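Local coordinates for packaging protein UL32 (Human herpesvirus 8 type M, PDB 6XF9), which forms a pentameric zinc-binding ring required for herpesviral packaging and probably brings new capsids to the nuclear compartments where genomic DNA is cleaved and packaged, at residues C415-V418 with Q419-F423; D370-C373 with A374-A377; N36-M39 with T40-Q44. All coordinates share one frame; numbering follows the deposited sequence.

Overall arrangement
All three interactions are first turns of helices, each begun by a capping side chain. Interactions 1 and 2 are buried and each holds one cysteine of a separate zinc site. Their centres lie about 11 Å apart, and helices 416-430 and 371-379 touch through Val-422 against Leu-372. Interaction 3 is only partly buried. It opens helix 37-45, with its centre about 25 Å from that of interaction 1 and about 28 Å from that of interaction 2, and binds no metal. The caps differ too. A zinc-bound sulfur caps interaction 1 weakly, a carboxylate interaction 2, and an amide interaction 3. A threonine hydroxyl grips a backbone carbonyl in interactions 1 and 3.

Interaction 1 (C415-V418 with Q419-F423); sequences CEVV and QTLVF. With ZN (zinc ion), chain Q.
Thr-420 and Glu-416 meet at the tightest point of this helix start. Glu-416 O takes two bonds from the same residue. Thr-420 N lies 2.7 Å from Glu-416 O, and Thr-420 OG1 donates to Glu-416 O at 2.8 Å. The two donors reach the oxygen from opposite faces of its carbonyl plane. The hydroxyl gets there because OG1 stands beside its own backbone N (chi1 -63°). One turn apart, Val-422 CG2 presses on Val-418 O at 3.1 Å. Its contact with Val-418 CG1, at 4.2 Å, is ordinary packing.

The looser parts are the side chains of the partly exposed Glu-416 and Val-417. Val-417 CG1 only approaches Leu-421 CD1, at 4.4 Å, beside helix 435-451. The extended side chains of Glu-416 and Gln-419 pass loosely at a slant, with Glu-416 CG 3.8 Å from Gln-419 OE1. Lys-155 ties their polar ends, by a salt bridge to Glu-416 and a hydrogen bond to Gln-419 OE1. Gln-419 NE2 is held by Val-133 O.

Cys-415 is the N-cap. Its SG binds zinc at 2.3 Å, together with Cys-191, Cys-192 and His-452. Val-418 N gives Cys-415 SG a weak but straight bond of 3.6 Å, with an N-H...S angle of 177°. One sulfur therefore serves both the metal and the helix start. The N-H group and the positive end of the helix would be expected to ease the negative charge on a zinc-bound thiolate.

Interaction 2 (D370-C373 with A374-A377); sequences DPLC and ALNA. With ZN (zinc ion), chain P.
Cys-373 and Asn-376 both fold the first atom beyond CB back beside their own backbone N, with chi1 -61° for Cys-373 and -83° for Asn-376. The first torsion points Cys-373 SG at the zinc. The second brings the Asn-376 amide back over Leu-372, one turn earlier. The side chains of Leu-372 and Asn-376 meet at a slant, with Leu-372 CG 4.2 Å from Asn-376 ND2. The amide carbon is nearer the backbone, since Asn-376 CG lies 3.3 Å from Leu-372 O. Beneath it, Asn-376 N donates a backbone hydrogen bond to Leu-372 O at 3.1 Å. Asn-376 OD1 takes its hydrogen bond from His-87 N, which joins the helix to a loop. Leu-372 also brushes Leu-375, whose CD2 is 4.4 Å from Leu-372 CD1. Leu-372 packs as well against Val-422 of helix 416-430.

Asp-370 caps the helix. Cys-373 N donates to Asp-370 OD1 at 3.2 Å, on the anti side of the carboxylate and 18° out of its plane. Leu-372 N makes a weaker, more bent bond to the same oxygen. The other oxygen, OD2, forms a salt bridge with Lys-426. Both carboxylate oxygens are thus held, and Lys-426 would be expected to offset the charge. Pro-371 fills the first helical position, where its lack of an N-H costs nothing.

Cys-373 SG binds zinc at 2.3 Å. Cys-373 thus joins two jobs: its N is tied to the cap, and its SG to the metal. Cys-296, Cys-299 and His-366 complete a zinc site of three cysteines and one histidine, in which the first two cysteines form a CxxC pair.

Interaction 3 (N36-M39 with T40-Q44); sequences NPIM and TQIHQ
Asn-36 and Thr-40 open helix 37-45 with a side-chain N-cap that is also an Asx turn. Asn-36 OD1 accepts from Ile-38 N at 3.0 Å, with the donor in the carbonyl plane of the amide. The amide is placed there by Asn-36 CG lying anti to its backbone N (chi1 -174°). Pro-37 follows directly in the first helical position.

Asn-36 is gripped at its backbone as well. Thr-40 N donates to Asn-36 O at 2.8 Å. Thr-40 sets OG1 next to its own N (chi1 -54°), which lets the hydroxyl turn back to the carbonyl it shares with that N.

Ile-38 and Ile-42 run side by side and point the same way. Ile-38 presents the CG2 branch, and Ile-42 extends CG1 to CD1, so Ile-38 CG2 and Ile-42 CD1 meet at 4.0 Å. Ile-38 packs on Ala-23 and Met-123, and Ile-42 on Ile-125 of helix 124-133 and Leu-163 of helix 145-164. Met-39 bends at both chi2 and chi3, and its side chain rests on Leu-26, Pro-27 and Leu-163.

Gln-41 is stretched out beyond CG. Its amide lies in a double backbone grip, with OE1 taking Gly-120 N and NE2 giving to Arg-121 O. This ties the helix to the loop before helix 124-133. His-43 sends its ring away from the first turn, toward Arg-160 and Thr-164, while His-43 CB stays 3.3 Å from Met-39 O. At the carbonyl of Asn-36, Thr-40 OG1 donates to Asn-36 O at 2.8 Å from well above the plane, 57° out of it.

Interaction 1 (C415-V418 with Q419-F423)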
loop_
_atom_site.group_PDB
_atom_site.type_symbol
_atom_site.label_atom_id
_atom_site.label_comp_id
_atom_site.label_asym_id
_atom_site.label_seq_id
_atom_site.Cartn_x
_atom_site.Cartn_y
_atom_site.Cartn_z
ATOM N N CYS D 415 -20.801 -25.033 11.950
ATOM C CA CYS D 415 -20.520 -23.686 11.468
ATOM C C CYS D 415 -19.920 -23.797 10.077
ATOM O O CYS D 415 -18.785 -24.254 9.939
ATOM C CB CYS D 415 -19.580 -22.952 12.408
ATOM S SG CYS D 415 -19.355 -21.223 11.881
ATOM N N GLU D 416 -20.674 -23.391 9.048
ATOM C CA GLU D 416 -20.157 -23.511 7.682
ATOM C C GLU D 416 -19.005 -22.543 7.439
ATOM O O GLU D 416 -18.131 -22.827 6.613
ATOM C CB GLU D 416 -21.276 -23.304 6.652
ATOM C CG GLU D 416 -20.982 -23.960 5.301
ATOM C CD GLU D 416 -22.243 -24.203 4.440
ATOM O OE1 GLU D 416 -23.306 -23.650 4.790
ATOM O OE2 GLU D 416 -22.170 -24.916 3.396
ATOM N N VAL D 417 -18.969 -21.417 8.164
ATOM C CA VAL D 417 -17.834 -20.490 8.055
ATOM C C VAL D 417 -16.550 -21.188 8.465
ATOM O O VAL D 417 -15.627 -21.327 7.662
ATOM C CB VAL D 417 -18.066 -19.229 8.907
ATOM C CG1 VAL D 417 -16.786 -18.431 9.017
ATOM C CG2 VAL D 417 -19.160 -18.384 8.292
ATOM N N VAL D 418 -16.502 -21.710 9.691
ATOM C CA VAL D 418 -15.311 -22.433 10.137
ATOM C C VAL D 418 -15.056 -23.647 9.256
ATOM O O VAL D 418 -13.906 -23.947 8.911
ATOM C CB VAL D 418 -15.445 -22.838 11.611
ATOM C CG1 VAL D 418 -14.404 -23.857 11.943
ATOM C CG2 VAL D 418 -15.274 -21.648 12.502
ATOM N N GLN D 419 -16.113 -24.357 8.842
ATOM C CA GLN D 419 -15.884 -25.475 7.928
ATOM C C GLN D 419 -15.187 -24.989 6.662
ATOM O O GLN D 419 -14.234 -25.614 6.185
ATOM C CB GLN D 419 -17.192 -26.198 7.586
ATOM C CG GLN D 419 -16.963 -27.527 6.845
ATOM C CD GLN D 419 -18.123 -27.927 5.898
ATOM O OE1 GLN D 419 -18.921 -27.092 5.462
ATOM N NE2 GLN D 419 -18.202 -29.215 5.577
ATOM N N THR D 420 -15.649 -23.868 6.097
ATOM C CA THR D 420 -15.062 -23.396 4.843
ATOM C C THR D 420 -13.603 -23.012 5.025
ATOM O O THR D 420 -12.757 -23.357 4.193
ATOM C CB THR D 420 -15.856 -22.222 4.282
ATOM O OG1 THR D 420 -17.188 -22.655 3.971
ATOM C CG2 THR D 420 -15.211 -21.710 3.022
ATOM N N LEU D 421 -13.290 -22.283 6.097
ATOM C CA LEU D 421 -11.903 -21.907 6.335
ATOM C C LEU D 421 -11.021 -23.128 6.545
ATOM O O LEU D 421 -9.871 -23.150 6.100
ATOM C CB LEU D 421 -11.802 -20.966 7.531
ATOM C CG LEU D 421 -12.361 -19.587 7.222
ATOM C CD1 LEU D 421 -12.443 -18.803 8.486
ATOM C CD2 LEU D 421 -11.466 -18.902 6.217
ATOM N N VAL D 422 -11.544 -24.175 7.165
ATOM C CA VAL D 422 -10.727 -25.368 7.345
ATOM C C VAL D 422 -10.367 -25.973 5.994
ATOM O O VAL D 422 -9.227 -26.411 5.778
ATOM C CB VAL D 422 -11.463 -26.368 8.251
ATOM C CG1 VAL D 422 -10.785 -27.721 8.219
ATOM C CG2 VAL D 422 -11.534 -25.811 9.665
ATOM N N PHE D 423 -11.317 -25.988 5.049
ATOM C CA PHE D 423 -11.034 -26.531 3.718
ATOM C C PHE D 423 -10.127 -25.626 2.903
ATOM O O PHE D 423 -9.358 -26.112 2.066
ATOM C CB PHE D 423 -12.332 -26.787 2.971
ATOM C CG PHE D 423 -12.918 -28.103 3.295
ATOM C CD1 PHE D 423 -12.345 -29.251 2.798
ATOM C CD2 PHE D 423 -13.973 -28.209 4.167
ATOM C CE1 PHE D 423 -12.842 -30.484 3.126
ATOM C CE2 PHE D 423 -14.471 -29.451 4.503
ATOM C CZ PHE D 423 -13.903 -30.587 3.977
HETATM ZN ZN ZN Q . -19.171 -20.053 13.815
#

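Interaction 2 (D370-C373 with A374-A377)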
loop_
_atom_site.group_PDB
_atom_site.type_symbol
_atom_site.label_atom_id
_atom_site.label_comp_id
_atom_site.label_asym_id
_atom_site.label_seq_id
_atom_site.Cartn_x
_atom_site.Cartn_y
_atom_site.Cartn_z
ATOM N N ASP D 370 -3.705 -29.548 13.682
ATOM C CA ASP D 370 -4.434 -29.456 12.420
ATOM C C ASP D 370 -5.861 -28.982 12.675
ATOM O O ASP D 370 -6.515 -29.481 13.591
ATOM C CB ASP D 370 -4.437 -30.780 11.686
ATOM C CG ASP D 370 -4.980 -30.645 10.273
ATOM O OD1 ASP D 370 -6.215 -30.598 10.131
ATOM O OD2 ASP D 370 -4.188 -30.536 9.304
ATOM N N PRO D 371 -6.359 -27.992 11.925
ATOM C CA PRO D 371 -7.727 -27.509 12.177
ATOM C C PRO D 371 -8.810 -28.458 11.672
ATOM O O PRO D 371 -9.946 -28.351 12.132
ATOM C CB PRO D 371 -7.757 -26.159 11.444
ATOM C CG PRO D 371 -6.810 -26.328 10.322
ATOM C CD PRO D 371 -5.738 -27.292 10.783
ATOM N N LEU D 372 -8.536 -29.312 10.680
ATOM C CA LEU D 372 -9.530 -30.313 10.283
ATOM C C LEU D 372 -9.644 -31.428 11.317
ATOM O O LEU D 372 -10.723 -32.017 11.479
ATOM C CB LEU D 372 -9.204 -30.911 8.911
ATOM C CG LEU D 372 -10.203 -31.985 8.457
ATOM C CD1 LEU D 372 -11.585 -31.371 8.482
ATOM C CD2 LEU D 372 -9.897 -32.567 7.071
ATOM N N CYS D 373 -8.538 -31.786 11.976
ATOM C CA CYS D 373 -8.611 -32.749 13.070
ATOM C C CYS D 373 -9.437 -32.204 14.224
ATOM O O CYS D 373 -10.134 -32.960 14.916
ATOM C CB CYS D 373 -7.205 -33.126 13.535
ATOM S SG CYS D 373 -6.198 -33.909 12.218
ATOM N N ALA D 374 -9.301 -30.905 14.505
ATOM C CA ALA D 374 -10.058 -30.270 15.584
ATOM C C ALA D 374 -11.551 -30.243 15.284
ATOM O O ALA D 374 -12.378 -30.408 16.190
ATOM C CB ALA D 374 -9.534 -28.852 15.814
ATOM N N LEU D 375 -11.920 -29.939 14.040
ATOM C CA LEU D 375 -13.329 -29.939 13.664
ATOM C C LEU D 375 -13.905 -31.340 13.814
ATOM O O LEU D 375 -14.962 -31.532 14.427
ATOM C CB LEU D 375 -13.461 -29.441 12.229
ATOM C CG LEU D 375 -14.840 -29.129 11.670
ATOM C CD1 LEU D 375 -15.402 -27.941 12.385
ATOM C CD2 LEU D 375 -14.740 -28.830 10.193
ATOM N N ASN D 376 -13.158 -32.343 13.335
ATOM C CA ASN D 376 -13.576 -33.743 13.397
ATOM C C ASN D 376 -13.800 -34.205 14.834
ATOM O O ASN D 376 -14.782 -34.892 15.120
ATOM C CB ASN D 376 -12.521 -34.607 12.726
ATOM C CG ASN D 376 -12.681 -34.668 11.251
ATOM O OD1 ASN D 376 -13.694 -34.242 10.708
ATOM N ND2 ASN D 376 -11.691 -35.228 10.578
ATOM N N ALA D 377 -12.900 -33.857 15.754
ATOM C CA ALA D 377 -13.145 -34.202 17.150
ATOM C C ALA D 377 -14.380 -33.495 17.710
ATOM O O ALA D 377 -15.053 -34.044 18.591
ATOM C CB ALA D 377 -11.919 -33.885 18.003
HETATM ZN ZN ZN P . -6.685 -36.092 12.748
#

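Interaction 3 (N36-M39 with T40-Q44)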
loop_
_atom_site.group_PDB
_atom_site.type_symbol
_atom_site.label_atom_id
_atom_site.label_comp_id
_atom_site.label_asym_id
_atom_site.label_seq_id
_atom_site.Cartn_x
_atom_site.Cartn_y
_atom_site.Cartn_z
ATOM N N ASN D 36 -7.954 -39.064 -18.115
ATOM C CA ASN D 36 -8.371 -40.276 -17.413
ATOM C C ASN D 36 -9.841 -40.119 -17.040
ATOM O O ASN D 36 -10.213 -39.136 -16.379
ATOM C CB ASN D 36 -7.520 -40.497 -16.154
ATOM C CG ASN D 36 -7.809 -41.826 -15.459
ATOM O OD1 ASN D 36 -8.956 -42.173 -15.169
ATOM N ND2 ASN D 36 -6.754 -42.623 -15.280
ATOM N N PRO D 37 -10.705 -41.056 -17.429
ATOM C CA PRO D 37 -12.140 -40.849 -17.192
ATOM C C PRO D 37 -12.512 -40.713 -15.723
ATOM O O PRO D 37 -13.476 -40.005 -15.410
ATOM C CB PRO D 37 -12.785 -42.079 -17.837
ATOM C CG PRO D 37 -11.688 -43.073 -17.949
ATOM C CD PRO D 37 -10.435 -42.297 -18.167
ATOM N N ILE D 38 -11.794 -41.366 -14.809
ATOM C CA ILE D 38 -12.081 -41.189 -13.386
ATOM C C ILE D 38 -11.717 -39.778 -12.934
ATOM O O ILE D 38 -12.532 -39.075 -12.326
ATOM C CB ILE D 38 -11.364 -42.270 -12.555
ATOM C CG1 ILE D 38 -12.079 -43.610 -12.758
ATOM C CG2 ILE D 38 -11.273 -41.875 -11.076
ATOM C CD1 ILE D 38 -11.388 -44.791 -12.129
ATOM N N MET D 39 -10.492 -39.338 -13.215
ATOM C CA MET D 39 -10.114 -37.984 -12.826
ATOM C C MET D 39 -10.982 -36.929 -13.506
ATOM O O MET D 39 -11.251 -35.872 -12.916
ATOM C CB MET D 39 -8.645 -37.737 -13.149
ATOM C CG MET D 39 -7.698 -38.714 -12.481
ATOM S SD MET D 39 -7.771 -38.583 -10.686
ATOM C CE MET D 39 -6.948 -36.998 -10.467
ATOM N N THR D 40 -11.426 -37.184 -14.742
ATOM C CA THR D 40 -12.235 -36.193 -15.447
ATOM C C THR D 40 -13.591 -36.027 -14.779
ATOM O O THR D 40 -14.150 -34.923 -14.745
ATOM C CB THR D 40 -12.411 -36.586 -16.915
ATOM O OG1 THR D 40 -11.131 -36.802 -17.533
ATOM C CG2 THR D 40 -13.113 -35.459 -17.661
ATOM N N GLN D 41 -14.148 -37.129 -14.270
ATOM C CA GLN D 41 -15.455 -37.080 -13.621
ATOM C C GLN D 41 -15.375 -36.453 -12.237
ATOM O O GLN D 41 -16.228 -35.632 -11.877
ATOM C CB GLN D 41 -16.052 -38.488 -13.530
ATOM C CG GLN D 41 -17.541 -38.507 -13.262
ATOM C CD GLN D 41 -18.060 -39.888 -12.877
ATOM O OE1 GLN D 41 -17.925 -40.847 -13.641
ATOM N NE2 GLN D 41 -18.655 -39.996 -11.688
ATOM N N ILE D 42 -14.373 -36.830 -11.437
ATOM C CA ILE D 42 -14.213 -36.208 -10.126
ATOM C C ILE D 42 -14.028 -34.707 -10.292
ATOM O O ILE D 42 -14.638 -33.902 -9.585
ATOM C CB ILE D 42 -13.035 -36.845 -9.371
ATOM C CG1 ILE D 42 -13.353 -38.293 -9.014
ATOM C CG2 ILE D 42 -12.717 -36.053 -8.111
ATOM C CD1 ILE D 42 -12.200 -39.013 -8.367
ATOM N N HIS D 43 -13.172 -34.310 -11.233
ATOM C CA HIS D 43 -12.980 -32.889 -11.492
ATOM C C HIS D 43 -14.289 -32.235 -11.927
ATOM O O HIS D 43 -14.521 -31.048 -11.656
ATOM C CB HIS D 43 -11.894 -32.691 -12.551
ATOM C CG HIS D 43 -11.540 -31.258 -12.778
ATOM N ND1 HIS D 43 -10.375 -30.702 -12.289
ATOM C CD2 HIS D 43 -12.201 -30.258 -13.411
ATOM C CE1 HIS D 43 -10.332 -29.421 -12.612
ATOM N NE2 HIS D 43 -11.429 -29.125 -13.291
ATOM N N GLN D 44 -15.145 -32.996 -12.617
ATOM C CA GLN D 44 -16.458 -32.494 -13.008
ATOM C C GLN D 44 -17.395 -32.361 -11.820
ATOM O O GLN D 44 -18.232 -31.452 -11.790
ATOM C CB GLN D 44 -17.072 -33.396 -14.070
ATOM C CG GLN D 44 -18.311 -32.802 -14.706
ATOM C CD GLN D 44 -18.932 -33.736 -15.723
ATOM O OE1 GLN D 44 -18.930 -34.971 -15.556
ATOM N NE2 GLN D 44 -19.478 -33.150 -16.797
#